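Side-chain contacts in computational Design of Enzyme (Synthetic construct, PDB 3TP4), which is a computationally designed enzyme on a glycosyl hydrolase family 26 TIM-barrel scaffold, probably intended to present an activated serine within a catalytic triad: residues T71-G76 against A92-Y97; V145-D150 against R171-N176. All coordinates share one frame; numbering follows the deposited sequence.

Interaction 1 (T71-G76 against A92-Y97)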
ATOM      1  N   THR A  71       3.396   6.633  -7.777  1.00 34.34           N
ATOM      2  CA  THR A  71       2.392   7.262  -8.640  1.00 33.67           C
ATOM      3  C   THR A  71       2.851   8.651  -9.070  1.00 32.54           C
ATOM      4  O   THR A  71       2.335   9.224 -10.022  1.00 39.90           O
ATOM      5  CB  THR A  71       1.032   7.375  -7.956  1.00 27.35           C
ATOM      6  OG1 THR A  71       1.176   8.102  -6.729  1.00 30.27           O
ATOM      7  CG2 THR A  71       0.460   5.986  -7.682  1.00 31.63           C
ATOM      8  N   SER A  72       3.834   9.169  -8.345  1.00 38.95           N
ATOM      9  CA  SER A  72       4.558  10.387  -8.697  1.00 43.95           C
ATOM     10  C   SER A  72       4.947  10.455 -10.185  1.00 42.51           C
ATOM     11  O   SER A  72       5.091  11.534 -10.756  1.00 40.42           O
ATOM     12  CB  SER A  72       5.820  10.454  -7.842  1.00 46.20           C
ATOM     13  OG  SER A  72       6.255  11.787  -7.690  1.00 68.53           O
ATOM     14  N   ILE A  73       5.133   9.297 -10.803  1.00 36.98           N
ATOM     15  CA  ILE A  73       5.494   9.227 -12.214  1.00 38.24           C
ATOM     16  C   ILE A  73       4.429   9.852 -13.108  1.00 42.03           C
ATOM     17  O   ILE A  73       4.736  10.392 -14.174  1.00 39.16           O
ATOM     18  CB  ILE A  73       5.688   7.777 -12.654  1.00 34.07           C
ATOM     19  CG1 ILE A  73       6.950   7.189 -12.013  1.00 36.37           C
ATOM     20  CG2 ILE A  73       5.760   7.669 -14.165  1.00 35.40           C
ATOM     21  CD1 ILE A  73       7.013   5.710 -12.133  1.00 34.17           C
ATOM     22  N   ILE A  74       3.174   9.753 -12.687  1.00 44.21           N
ATOM     23  CA  ILE A  74       2.067  10.299 -13.467  1.00 40.94           C
ATOM     24  C   ILE A  74       2.130  11.826 -13.477  1.00 36.09           C
ATOM     25  O   ILE A  74       1.751  12.469 -14.454  1.00 42.28           O
ATOM     26  CB  ILE A  74       0.713   9.846 -12.896  1.00 41.31           C
ATOM     27  CG1 ILE A  74       0.519   8.346 -13.120  1.00 38.62           C
ATOM     28  CG2 ILE A  74      -0.437  10.645 -13.517  1.00 40.60           C
ATOM     29  CD1 ILE A  74      -0.537   7.733 -12.202  1.00 42.45           C
ATOM     30  N   GLU A  75       2.614  12.391 -12.377  1.00 37.84           N
ATOM     31  CA  GLU A  75       2.716  13.833 -12.228  1.00 49.59           C
ATOM     32  C   GLU A  75       3.934  14.356 -12.981  1.00 51.93           C
ATOM     33  O   GLU A  75       4.120  15.563 -13.113  1.00 53.11           O
ATOM     34  CB  GLU A  75       2.840  14.194 -10.749  1.00 56.03           C
ATOM     35  CG  GLU A  75       1.840  13.483  -9.845  1.00 69.78           C
ATOM     36  CD  GLU A  75       2.329  13.373  -8.409  1.00 77.25           C
ATOM     37  OE1 GLU A  75       3.511  13.696  -8.155  1.00 81.66           O
ATOM     38  OE2 GLU A  75       1.537  12.958  -7.534  1.00 75.08           O
ATOM     39  N   GLY A  76       4.767  13.438 -13.462  1.00 51.04           N
ATOM     40  CA  GLY A  76       5.995  13.803 -14.139  1.00 47.36           C
ATOM     41  C   GLY A  76       7.065  14.232 -13.154  1.00 52.75           C
ATOM     42  O   GLY A  76       8.030  14.897 -13.529  1.00 56.24           O
ATOM     43  N   ALA A  92       1.234   6.229 -20.062  1.00 41.15           N
ATOM     44  CA  ALA A  92       1.605   5.234 -21.064  1.00 39.34           C
ATOM     45  C   ALA A  92       3.039   4.749 -20.852  1.00 40.20           C
ATOM     46  O   ALA A  92       3.337   3.568 -21.039  1.00 45.94           O
ATOM     47  CB  ALA A  92       1.427   5.790 -22.477  1.00 46.52           C
ATOM     48  N   LEU A  93       3.918   5.669 -20.468  1.00 31.31           N
ATOM     49  CA  LEU A  93       5.297   5.339 -20.127  1.00 35.16           C
ATOM     50  C   LEU A  93       5.344   4.434 -18.880  1.00 37.56           C
ATOM     51  O   LEU A  93       6.010   3.396 -18.874  1.00 37.86           O
ATOM     52  CB  LEU A  93       6.089   6.619 -19.866  1.00 37.57           C
ATOM     53  CG  LEU A  93       6.456   7.471 -21.087  1.00 48.07           C
ATOM     54  CD1 LEU A  93       7.034   8.804 -20.649  1.00 47.89           C
ATOM     55  CD2 LEU A  93       7.440   6.733 -21.985  1.00 51.89           C
ATOM     56  N   PHE A  94       4.639   4.856 -17.835  1.00 34.17           N
ATOM     57  CA  PHE A  94       4.514   4.093 -16.592  1.00 31.48           C
ATOM     58  C   PHE A  94       4.115   2.677 -16.972  1.00 34.87           C
ATOM     59  O   PHE A  94       4.786   1.706 -16.613  1.00 34.45           O
ATOM     60  CB  PHE A  94       3.449   4.748 -15.706  1.00 32.88           C
ATOM     61  CG  PHE A  94       3.544   4.392 -14.243  1.00 35.38           C
ATOM     62  CD1 PHE A  94       4.217   3.254 -13.818  1.00 33.02           C
ATOM     63  CD2 PHE A  94       2.944   5.202 -13.289  1.00 37.51           C
ATOM     64  CE1 PHE A  94       4.292   2.928 -12.455  1.00 30.63           C
ATOM     65  CE2 PHE A  94       3.010   4.885 -11.925  1.00 34.57           C
ATOM     66  CZ  PHE A  94       3.685   3.749 -11.513  1.00 28.74           C
ATOM     67  N   ALA A  95       3.042   2.567 -17.749  1.00 33.93           N
ATOM     68  CA  ALA A  95       2.536   1.271 -18.180  1.00 34.06           C
ATOM     69  C   ALA A  95       3.569   0.487 -18.967  1.00 34.27           C
ATOM     70  O   ALA A  95       3.642  -0.736 -18.855  1.00 36.91           O
ATOM     71  CB  ALA A  95       1.260   1.436 -19.003  1.00 36.06           C
ATOM     72  N   ASP A  96       4.346   1.189 -19.787  1.00 35.94           N
ATOM     73  CA  ASP A  96       5.370   0.538 -20.600  1.00 39.56           C
ATOM     74  C   ASP A  96       6.457  -0.096 -19.721  1.00 35.18           C
ATOM     75  O   ASP A  96       6.880  -1.230 -19.949  1.00 37.13           O
ATOM     76  CB  ASP A  96       6.000   1.544 -21.564  1.00 35.87           C
ATOM     77  CG  ASP A  96       7.093   0.926 -22.424  1.00 40.17           C
ATOM     78  OD1 ASP A  96       6.806  -0.065 -23.127  1.00 37.47           O
ATOM     79  OD2 ASP A  96       8.241   1.420 -22.377  1.00 40.67           O
ATOM     80  N   TYR A  97       6.899   0.646 -18.716  1.00 36.65           N
ATOM     81  CA  TYR A  97       7.920   0.155 -17.797  1.00 33.21           C
ATOM     82  C   TYR A  97       7.407  -1.006 -16.943  1.00 36.01           C
ATOM     83  O   TYR A  97       8.176  -1.900 -16.586  1.00 31.46           O
ATOM     84  CB  TYR A  97       8.419   1.292 -16.913  1.00 29.65           C
ATOM     85  CG  TYR A  97       9.484   2.154 -17.557  1.00 39.02           C
ATOM     86  CD1 TYR A  97       9.426   2.481 -18.912  1.00 40.15           C
ATOM     87  CD2 TYR A  97      10.543   2.652 -16.809  1.00 40.09           C
ATOM     88  CE1 TYR A  97      10.399   3.277 -19.495  1.00 38.88           C
ATOM     89  CE2 TYR A  97      11.516   3.437 -17.379  1.00 43.02           C
ATOM     90  CZ  TYR A  97      11.441   3.751 -18.722  1.00 40.81           C
ATOM     91  OH  TYR A  97      12.421   4.538 -19.276  1.00 38.00           O
TER
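The Phe94 ring is met by Ile73 over one face and by Ile74 and Thr71 at its edge, and every contact across the pair of segments is apolar. The clearest is a CH-pi interaction: Ile73 CD1 stands 3.9 Å from the centroid of the Phe94 ring and only 9° off its normal, so the methyl group lies over the middle of one face. Ile73 CG1 lies beside the backbone N (chi1 -70°) and the second torsion is extended (chi2 166°), which carries CD1 over the ring; the two side chains cross at about a right angle. Van der Waals packing then follows the same ring toward its root, where Ile73 CB and Phe94 CD2 are 3.8 Å apart and Ile73 CG2 lies 4.0 Å from Phe94 CB. The edge is used as well. Ile74 CG1 approaches Phe94 CD2 at 4.0 Å in the ring plane, and Thr71 CA comes to 4.1 Å from Phe94 CE2, also near the plane. An alanine in place of Phe94 removes the whole ring and would probably leave Ile73 CD1 without its aromatic surface and open a gap beside Ile74 and Thr71.

No hydrogen bond joins the two segments. Within residues 71-76, Ile74 N bonds Thr71 O at 2.8 Å, consistent with the helical phi/psi of residues 71-75; this turn sets Ile73 and Ile74 against the ring. Thr71 OG1 bonds Tyr147 OH, outside the two segments. Elsewhere, Phe94 meets Trp69 edge-to-face and touches Val110 and Leu154. Because residues 71-76 directly follow strand 66-70 and Phe94 lies on helix 87-104, the contact packs the start of a beta-alpha loop against the next helix, within one beta-alpha unit of the TIM barrel.

Interaction 2 (V145-D150 against R171-N176)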
ATOM      1  N   VAL A 145     -10.469  12.215  -6.241  1.00 30.62           N
ATOM      2  CA  VAL A 145     -11.150  11.377  -7.222  1.00 31.42           C
ATOM      3  C   VAL A 145     -10.452  11.403  -8.577  1.00 28.11           C
ATOM      4  O   VAL A 145     -10.298  10.372  -9.216  1.00 30.37           O
ATOM      5  CB  VAL A 145     -12.638  11.772  -7.387  1.00 32.20           C
ATOM      6  CG1 VAL A 145     -13.252  11.050  -8.575  1.00 33.04           C
ATOM      7  CG2 VAL A 145     -13.400  11.445  -6.129  1.00 30.76           C
ATOM      8  N   ALA A 146     -10.028  12.581  -9.014  1.00 31.25           N
ATOM      9  CA  ALA A 146      -9.341  12.687 -10.293  1.00 33.45           C
ATOM     10  C   ALA A 146      -7.995  11.963 -10.214  1.00 33.26           C
ATOM     11  O   ALA A 146      -7.587  11.296 -11.156  1.00 32.64           O
ATOM     12  CB  ALA A 146      -9.150  14.148 -10.675  1.00 33.61           C
ATOM     13  N   TYR A 147      -7.311  12.092  -9.085  1.00 36.86           N
ATOM     14  CA  TYR A 147      -6.061  11.355  -8.895  1.00 35.28           C
ATOM     15  C   TYR A 147      -6.297   9.849  -9.023  1.00 32.95           C
ATOM     16  O   TYR A 147      -5.542   9.144  -9.697  1.00 33.44           O
ATOM     17  CB  TYR A 147      -5.438  11.671  -7.543  1.00 37.48           C
ATOM     18  CG  TYR A 147      -3.969  11.309  -7.466  1.00 44.42           C
ATOM     19  CD1 TYR A 147      -3.543  10.165  -6.795  1.00 42.57           C
ATOM     20  CD2 TYR A 147      -3.012  12.109  -8.078  1.00 50.27           C
ATOM     21  CE1 TYR A 147      -2.186   9.834  -6.728  1.00 43.64           C
ATOM     22  CE2 TYR A 147      -1.666  11.792  -8.020  1.00 55.75           C
ATOM     23  CZ  TYR A 147      -1.257  10.655  -7.345  1.00 55.01           C
ATOM     24  OH  TYR A 147       0.086  10.352  -7.299  1.00 57.80           O
ATOM     25  N   LEU A 148      -7.355   9.357  -8.387  1.00 30.34           N
ATOM     26  CA  LEU A 148      -7.705   7.939  -8.493  1.00 29.52           C
ATOM     27  C   LEU A 148      -8.079   7.509  -9.919  1.00 34.27           C
ATOM     28  O   LEU A 148      -7.711   6.415 -10.361  1.00 28.23           O
ATOM     29  CB  LEU A 148      -8.821   7.573  -7.500  1.00 24.42           C
ATOM     30  CG  LEU A 148      -8.459   7.746  -6.015  1.00 28.58           C
ATOM     31  CD1 LEU A 148      -9.626   7.414  -5.084  1.00 27.21           C
ATOM     32  CD2 LEU A 148      -7.264   6.885  -5.669  1.00 32.90           C
ATOM     33  N   ASP A 149      -8.820   8.352 -10.634  1.00 33.55           N
ATOM     34  CA  ASP A 149      -9.137   8.070 -12.039  1.00 28.74           C
ATOM     35  C   ASP A 149      -7.869   7.773 -12.850  1.00 32.62           C
ATOM     36  O   ASP A 149      -7.841   6.857 -13.676  1.00 35.25           O
ATOM     37  CB  ASP A 149      -9.875   9.253 -12.685  1.00 33.86           C
ATOM     38  CG  ASP A 149     -11.324   9.396 -12.199  1.00 37.81           C
ATOM     39  OD1 ASP A 149     -11.921   8.393 -11.743  1.00 34.19           O
ATOM     40  OD2 ASP A 149     -11.866  10.521 -12.290  1.00 36.01           O
ATOM     41  N   ASP A 150      -6.835   8.580 -12.636  1.00 27.69           N
ATOM     42  CA  ASP A 150      -5.561   8.387 -13.311  1.00 29.06           C
ATOM     43  C   ASP A 150      -4.962   7.035 -12.933  1.00 36.06           C
ATOM     44  O   ASP A 150      -4.405   6.327 -13.772  1.00 34.93           O
ATOM     45  CB  ASP A 150      -4.593   9.510 -12.934  1.00 32.78           C
ATOM     46  CG  ASP A 150      -4.902  10.811 -13.654  1.00 43.98           C
ATOM     47  OD1 ASP A 150      -5.613  10.764 -14.681  1.00 39.99           O
ATOM     48  OD2 ASP A 150      -4.425  11.875 -13.198  1.00 48.50           O
ATOM     49  N   ARG A 171      -0.197   0.270  -3.171  1.00 20.04           N
ATOM     50  CA  ARG A 171      -0.095   0.708  -1.789  1.00 22.07           C
ATOM     51  C   ARG A 171      -0.531   2.160  -1.666  1.00 24.60           C
ATOM     52  O   ARG A 171       0.279   3.078  -1.843  1.00 26.29           O
ATOM     53  CB  ARG A 171       1.342   0.573  -1.288  1.00 25.36           C
ATOM     54  CG  ARG A 171       1.509   1.021   0.153  1.00 29.89           C
ATOM     55  CD  ARG A 171       2.953   0.894   0.621  1.00 25.29           C
ATOM     56  NE  ARG A 171       3.058   1.196   2.046  1.00 21.48           N
ATOM     57  CZ  ARG A 171       4.195   1.198   2.733  1.00 23.45           C
ATOM     58  NH1 ARG A 171       5.348   0.899   2.128  1.00 21.75           N
ATOM     59  NH2 ARG A 171       4.172   1.497   4.024  1.00 21.38           N
ATOM     60  N   PRO A 172      -1.813   2.378  -1.346  1.00 26.65           N
ATOM     61  CA  PRO A 172      -2.341   3.752  -1.338  1.00 31.44           C
ATOM     62  C   PRO A 172      -2.100   4.530  -0.036  1.00 30.00           C
ATOM     63  O   PRO A 172      -2.541   4.112   1.035  1.00 27.91           O
ATOM     64  CB  PRO A 172      -3.842   3.545  -1.572  1.00 28.95           C
ATOM     65  CG  PRO A 172      -4.131   2.197  -1.014  1.00 22.47           C
ATOM     66  CD  PRO A 172      -2.871   1.362  -1.180  1.00 21.87           C
ATOM     67  N   TRP A 173      -1.400   5.658  -0.155  1.00 26.98           N
ATOM     68  CA  TRP A 173      -1.243   6.650   0.919  1.00 23.65           C
ATOM     69  C   TRP A 173      -0.318   6.219   2.051  1.00 26.51           C
ATOM     70  O   TRP A 173      -0.775   5.834   3.136  1.00 26.88           O
ATOM     71  CB  TRP A 173      -2.611   7.092   1.459  1.00 26.88           C
ATOM     72  CG  TRP A 173      -3.611   7.319   0.362  1.00 28.97           C
ATOM     73  CD1 TRP A 173      -4.853   6.761   0.257  1.00 30.00           C
ATOM     74  CD2 TRP A 173      -3.440   8.141  -0.801  1.00 25.66           C
ATOM     75  NE1 TRP A 173      -5.465   7.186  -0.900  1.00 28.85           N
ATOM     76  CE2 TRP A 173      -4.625   8.043  -1.561  1.00 27.03           C
ATOM     77  CE3 TRP A 173      -2.410   8.966  -1.264  1.00 26.78           C
ATOM     78  CZ2 TRP A 173      -4.805   8.733  -2.763  1.00 33.74           C
ATOM     79  CZ3 TRP A 173      -2.580   9.638  -2.470  1.00 29.90           C
ATOM     80  CH2 TRP A 173      -3.773   9.523  -3.200  1.00 37.75           C
ATOM     81  N   HIS A 174       0.989   6.289   1.790  1.00 26.08           N
ATOM     82  CA  HIS A 174       1.991   5.979   2.802  1.00 25.59           C
ATOM     83  C   HIS A 174       3.026   7.116   2.883  1.00 25.01           C
ATOM     84  O   HIS A 174       3.245   7.844   1.916  1.00 24.74           O
ATOM     85  CB  HIS A 174       2.673   4.632   2.505  1.00 20.54           C
ATOM     86  CG  HIS A 174       3.418   4.616   1.205  1.00 29.74           C
ATOM     87  ND1 HIS A 174       4.794   4.654   1.135  1.00 33.68           N
ATOM     88  CD2 HIS A 174       2.975   4.612  -0.075  1.00 28.94           C
ATOM     89  CE1 HIS A 174       5.170   4.649  -0.134  1.00 29.18           C
ATOM     90  NE2 HIS A 174       4.085   4.631  -0.887  1.00 31.00           N
ATOM     91  N   GLU A 175       3.644   7.247   4.052  1.00 28.20           N
ATOM     92  CA  GLU A 175       4.566   8.335   4.367  1.00 27.58           C
ATOM     93  C   GLU A 175       5.950   8.059   3.817  1.00 32.39           C
ATOM     94  O   GLU A 175       6.519   7.001   4.075  1.00 32.28           O
ATOM     95  CB  GLU A 175       4.640   8.481   5.889  1.00 24.67           C
ATOM     96  CG  GLU A 175       5.657   9.496   6.403  1.00 31.89           C
ATOM     97  CD  GLU A 175       5.455  10.890   5.823  1.00 35.87           C
ATOM     98  OE1 GLU A 175       4.634  11.654   6.366  1.00 37.16           O
ATOM     99  OE2 GLU A 175       6.112  11.214   4.818  1.00 34.24           O
ATOM    100  N   ASN A 176       6.512   9.018   3.086  1.00 33.02           N
ATOM    101  CA  ASN A 176       7.849   8.840   2.520  1.00 37.82           C
ATOM    102  C   ASN A 176       9.021   9.321   3.380  1.00 34.61           C
ATOM    103  O   ASN A 176      10.171   9.082   3.041  1.00 31.62           O
ATOM    104  CB  ASN A 176       7.929   9.422   1.112  1.00 40.14           C
ATOM    105  CG  ASN A 176       7.329   8.493   0.074  1.00 47.09           C
ATOM    106  OD1 ASN A 176       7.683   7.309   0.001  1.00 36.82           O
ATOM    107  ND2 ASN A 176       6.405   9.015  -0.719  1.00 47.40           N
TER
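Trp173 reaches Tyr147 and Leu148 with the far end of its indole, and the path of the side chain explains why. From CB, which leaves the chain at a corner where the backbone has positive phi (73°), CG turns to lie beside the backbone N and opposite the carbonyl carbon. The five-membered ring comes next, and its NE1 finds a hydrogen-bond partner outside the segments, Thr200 OG1. Leu196 touches the indole too; both residues belong to helix 190-207. Further out, CZ2 lies 4.2 Å from Leu148 CD2, approached obliquely. The outermost atom, CH2, then meets Tyr147 CD1 at 3.7 Å and Tyr147 CE1 at 3.9 Å.

Topologically, helix 141-157 links parallel neighbours 107-113 and 168-174 in a beta-alpha-beta crossover of the TIM barrel, and Trp173, at the corner where the chain turns after Pro172, reaches back to that crossover helix.

Tyr147 arrives from its helix with CG anti to the backbone N (chi1 -162°), and the two side chains run past each other in opposite directions. Tyr147 CD1 lies near the plane of the indole, at its edge, yet the rings are neither stacked nor perpendicular: the centroid of the Tyr147 ring is 5.9 Å from that of the six-membered ring of Trp173, with planes at 37°. Leu148, one residue along the helix, also touches Tyr203.

Interactions 1 and 2, with centres about 13 Å apart, meet at the hydroxyl of Tyr147. Thr71 OG1 lies 2.6 Å from Tyr147 OH and Glu75 OE2 lies 3.0 Å from it, both probable hydrogen bonds, so the loop packed on Phe94 is also tied to the helix that packs on Trp173. Ile74 CG2 adds a looser packing contact, 4.2 Å from Asp150 OD2. Along the chain the two contacts follow in series. Ser70, His37 and Glu320 are arranged like a Ser-His-Glu charge relay and are probably the designed triad; Ile73 and Tyr147 lie near those residues without touching them, so one side chain of each contact borders the probable active site.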